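Local coordinates for protein dTDP-4-dehydrorhamnose 3,5-epimerase (Sulfolobus tokodaii, PDB 2B9U) that probably catalyses the epimerization at C3' and C5' of a dTDP-4-keto-6-deoxy sugar on the pathway to dTDP-L-rhamnose, at residues A[78-83]-A[118-123]. Residues are numbered along the deposited sequence; the frame is centred on the assembly and turned at random.
Sequences GRILDV and HGFQAL
The imidazole of His118 meets the carboxylate of Asp82 at its edge, NE2 lying 2.6 Å from OD1, which sits only 5° out of the ring plane; Val83 O also approaches this edge, 3.4 Å from His118 CD2. The NE2-H of His118 points at the syn lone pair of Asp82 OD1, and the carboxylate is turned 52° against the ring. This His-carboxylate pair is buried; the bond helps to set the ring's rotation, with Lys71 and Ile73 packed against the same side chain. CG of Asp82, anti to the backbone N (chi1 -159°), carries the carboxylate across toward 118-123.

The Phe120 ring carries His118 CE1 at its own edge, in plane, while Ile80 comes in obliquely, its CD1 3.7 Å from Phe120 CB and its CG2 close to CD1 of the ring. Over one face of the Arg79 guanidinium lies Leu123 CD1, offset toward the rim and 3.6 Å from NH2. The two side chains cross at about a right angle, and Arg79 NE forms a salt bridge with Glu101 on the adjoining strand.

The two backbones run antiparallel. Leu81 with Gln121 and Val83 with Gly119 form hydrogen-bonded pairs, among whose bonds Val83 N to Gly119 O measures 2.8 Å; Ile80 with Ala122 and Asp82 with Phe120 are non-hydrogen-bonded pairs. Where strand 116-122 ends, Leu123 N still donates to Arg79 O at 2.7 Å.

Leu81, Val83 and Gln121 share one face, on which Trp152 packs against Val83 and Gln121. Strands 79-86 and 116-122 are neighbours in an antiparallel sheet whose Ile80, Asp82 and Phe120 face packs on strands 70-75 and 126-133 of the other sheet, Ile80 and Phe120 both touching Val128, as in the flattened jelly-roll barrel of the cupin-class RmlC epimerases.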
ATOM      1  N   GLY A  78       9.943   1.721   9.920  1.00 21.09           N
ATOM      2  CA  GLY A  78       9.854   1.572  11.373  1.00 22.08           C
ATOM      3  C   GLY A  78       9.608   0.146  11.848  1.00 22.64           C
ATOM      4  O   GLY A  78       9.908  -0.836  11.137  1.00 22.20           O
ATOM      5  N   ARG A  79       9.024   0.051  13.039  1.00 22.48           N
ATOM      6  CA  ARG A  79       8.885  -1.196  13.787  1.00 23.48           C
ATOM      7  C   ARG A  79       7.639  -1.054  14.629  1.00 23.31           C
ATOM      8  O   ARG A  79       7.502  -0.073  15.380  1.00 23.26           O
ATOM      9  CB  ARG A  79      10.052  -1.386  14.773  1.00 23.92           C
ATOM     10  CG  ARG A  79      11.421  -1.704  14.215  1.00 26.77           C
ATOM     11  CD  ARG A  79      12.428  -1.864  15.376  1.00 33.24           C
ATOM     12  NE  ARG A  79      12.122  -3.000  16.263  1.00 37.44           N
ATOM     13  CZ  ARG A  79      12.365  -3.054  17.578  1.00 37.90           C
ATOM     14  NH1 ARG A  79      12.888  -2.016  18.229  1.00 37.56           N
ATOM     15  NH2 ARG A  79      12.046  -4.157  18.258  1.00 38.10           N
ATOM     16  N   ILE A  80       6.725  -2.015  14.523  1.00 22.95           N
ATOM     17  CA  ILE A  80       5.556  -2.019  15.404  1.00 22.96           C
ATOM     18  C   ILE A  80       5.401  -3.378  16.102  1.00 23.12           C
ATOM     19  O   ILE A  80       5.853  -4.397  15.583  1.00 23.43           O
ATOM     20  CB  ILE A  80       4.236  -1.656  14.650  1.00 22.70           C
ATOM     21  CG1 ILE A  80       3.787  -2.816  13.736  1.00 22.75           C
ATOM     22  CG2 ILE A  80       4.389  -0.335  13.899  1.00 21.71           C
ATOM     23  CD1 ILE A  80       2.356  -2.665  13.183  1.00 23.31           C
ATOM     24  N   LEU A  81       4.780  -3.380  17.278  1.00 22.85           N
ATOM     25  CA  LEU A  81       4.313  -4.619  17.874  1.00 23.22           C
ATOM     26  C   LEU A  81       2.837  -4.665  17.555  1.00 23.40           C
ATOM     27  O   LEU A  81       2.061  -3.905  18.106  1.00 23.50           O
ATOM     28  CB  LEU A  81       4.526  -4.655  19.397  1.00 23.34           C
ATOM     29  CG  LEU A  81       3.979  -5.914  20.115  1.00 23.24           C
ATOM     30  CD1 LEU A  81       4.660  -7.194  19.600  1.00 21.48           C
ATOM     31  CD2 LEU A  81       4.122  -5.782  21.637  1.00 23.49           C
ATOM     32  N   ASP A  82       2.471  -5.557  16.654  1.00 23.78           N
ATOM     33  CA  ASP A  82       1.122  -5.660  16.159  1.00 24.38           C
ATOM     34  C   ASP A  82       0.350  -6.755  16.889  1.00 24.52           C
ATOM     35  O   ASP A  82       0.895  -7.828  17.161  1.00 24.46           O
ATOM     36  CB  ASP A  82       1.160  -5.973  14.675  1.00 24.79           C
ATOM     37  CG  ASP A  82      -0.105  -5.601  13.999  1.00 26.14           C
ATOM     38  OD1 ASP A  82      -0.465  -4.412  14.082  1.00 27.33           O
ATOM     39  OD2 ASP A  82      -0.747  -6.494  13.423  1.00 29.74           O
ATOM     40  N   VAL A  83      -0.910  -6.476  17.218  1.00 24.30           N
ATOM     41  CA  VAL A  83      -1.715  -7.398  18.022  1.00 24.30           C
ATOM     42  C   VAL A  83      -3.104  -7.590  17.404  1.00 24.83           C
ATOM     43  O   VAL A  83      -3.691  -6.639  16.871  1.00 24.40           O
ATOM     44  CB  VAL A  83      -1.874  -6.891  19.486  1.00 24.82           C
ATOM     45  CG1 VAL A  83      -2.647  -7.885  20.323  1.00 24.30           C
ATOM     46  CG2 VAL A  83      -0.516  -6.607  20.119  1.00 24.57           C
ATOM     47  N   HIS A 118      -7.856  -5.139  16.299  1.00 24.09           N
ATOM     48  CA  HIS A 118      -6.457  -4.896  15.933  1.00 23.68           C
ATOM     49  C   HIS A 118      -5.846  -3.653  16.599  1.00 23.35           C
ATOM     50  O   HIS A 118      -6.444  -2.599  16.647  1.00 23.68           O
ATOM     51  CB  HIS A 118      -6.298  -4.829  14.395  1.00 23.39           C
ATOM     52  CG  HIS A 118      -5.000  -4.219  13.944  1.00 23.31           C
ATOM     53  ND1 HIS A 118      -4.937  -3.028  13.256  1.00 22.75           N
ATOM     54  CD2 HIS A 118      -3.719  -4.618  14.115  1.00 22.39           C
ATOM     55  CE1 HIS A 118      -3.676  -2.720  13.019  1.00 22.18           C
ATOM     56  NE2 HIS A 118      -2.917  -3.672  13.526  1.00 22.81           N
ATOM     57  N   GLY A 119      -4.627  -3.779  17.082  1.00 23.17           N
ATOM     58  CA  GLY A 119      -3.906  -2.616  17.552  1.00 22.80           C
ATOM     59  C   GLY A 119      -2.421  -2.827  17.411  1.00 22.44           C
ATOM     60  O   GLY A 119      -1.973  -3.926  17.085  1.00 21.88           O
ATOM     61  N   PHE A 120      -1.661  -1.764  17.645  1.00 22.23           N
ATOM     62  CA  PHE A 120      -0.208  -1.866  17.694  1.00 22.96           C
ATOM     63  C   PHE A 120       0.377  -0.745  18.527  1.00 23.15           C
ATOM     64  O   PHE A 120      -0.265   0.290  18.714  1.00 23.00           O
ATOM     65  CB  PHE A 120       0.423  -1.851  16.287  1.00 22.37           C
ATOM     66  CG  PHE A 120       0.197  -0.568  15.518  1.00 22.39           C
ATOM     67  CD1 PHE A 120       1.087   0.504  15.632  1.00 21.75           C
ATOM     68  CD2 PHE A 120      -0.882  -0.445  14.655  1.00 23.61           C
ATOM     69  CE1 PHE A 120       0.896   1.667  14.911  1.00 23.06           C
ATOM     70  CE2 PHE A 120      -1.082   0.733  13.926  1.00 22.75           C
ATOM     71  CZ  PHE A 120      -0.202   1.783  14.050  1.00 21.28           C
ATOM     72  N   GLN A 121       1.590  -0.968  19.021  1.00 23.64           N
ATOM     73  CA  GLN A 121       2.437   0.116  19.481  1.00 24.05           C
ATOM     74  C   GLN A 121       3.614   0.337  18.525  1.00 24.71           C
ATOM     75  O   GLN A 121       4.285  -0.619  18.103  1.00 24.95           O
ATOM     76  CB  GLN A 121       2.939  -0.110  20.909  1.00 24.13           C
ATOM     77  CG  GLN A 121       3.734   1.089  21.446  1.00 22.38           C
ATOM     78  CD  GLN A 121       4.059   0.979  22.914  1.00 24.07           C
ATOM     79  OE1 GLN A 121       4.544  -0.052  23.386  1.00 24.04           O
ATOM     80  NE2 GLN A 121       3.812   2.050  23.643  1.00 23.60           N
ATOM     81  N   ALA A 122       3.843   1.599  18.166  1.00 24.85           N
ATOM     82  CA  ALA A 122       5.026   1.957  17.385  1.00 24.70           C
ATOM     83  C   ALA A 122       6.273   1.850  18.275  1.00 24.76           C
ATOM     84  O   ALA A 122       6.351   2.487  19.334  1.00 24.40           O
ATOM     85  CB  ALA A 122       4.872   3.357  16.779  1.00 24.11           C
ATOM     86  N   LEU A 123       7.221   1.006  17.851  1.00 25.00           N
ATOM     87  CA  LEU A 123       8.459   0.767  18.579  1.00 25.98           C
ATOM     88  C   LEU A 123       9.504   1.821  18.193  1.00 26.61           C
ATOM     89  O   LEU A 123      10.411   2.152  18.956  1.00 26.95           O
ATOM     90  CB  LEU A 123       8.964  -0.675  18.317  1.00 26.10           C
ATOM     91  CG  LEU A 123       7.982  -1.801  18.679  1.00 25.15           C
ATOM     92  CD1 LEU A 123       8.555  -3.170  18.391  1.00 25.51           C
ATOM     93  CD2 LEU A 123       7.511  -1.743  20.144  1.00 25.87           C
TER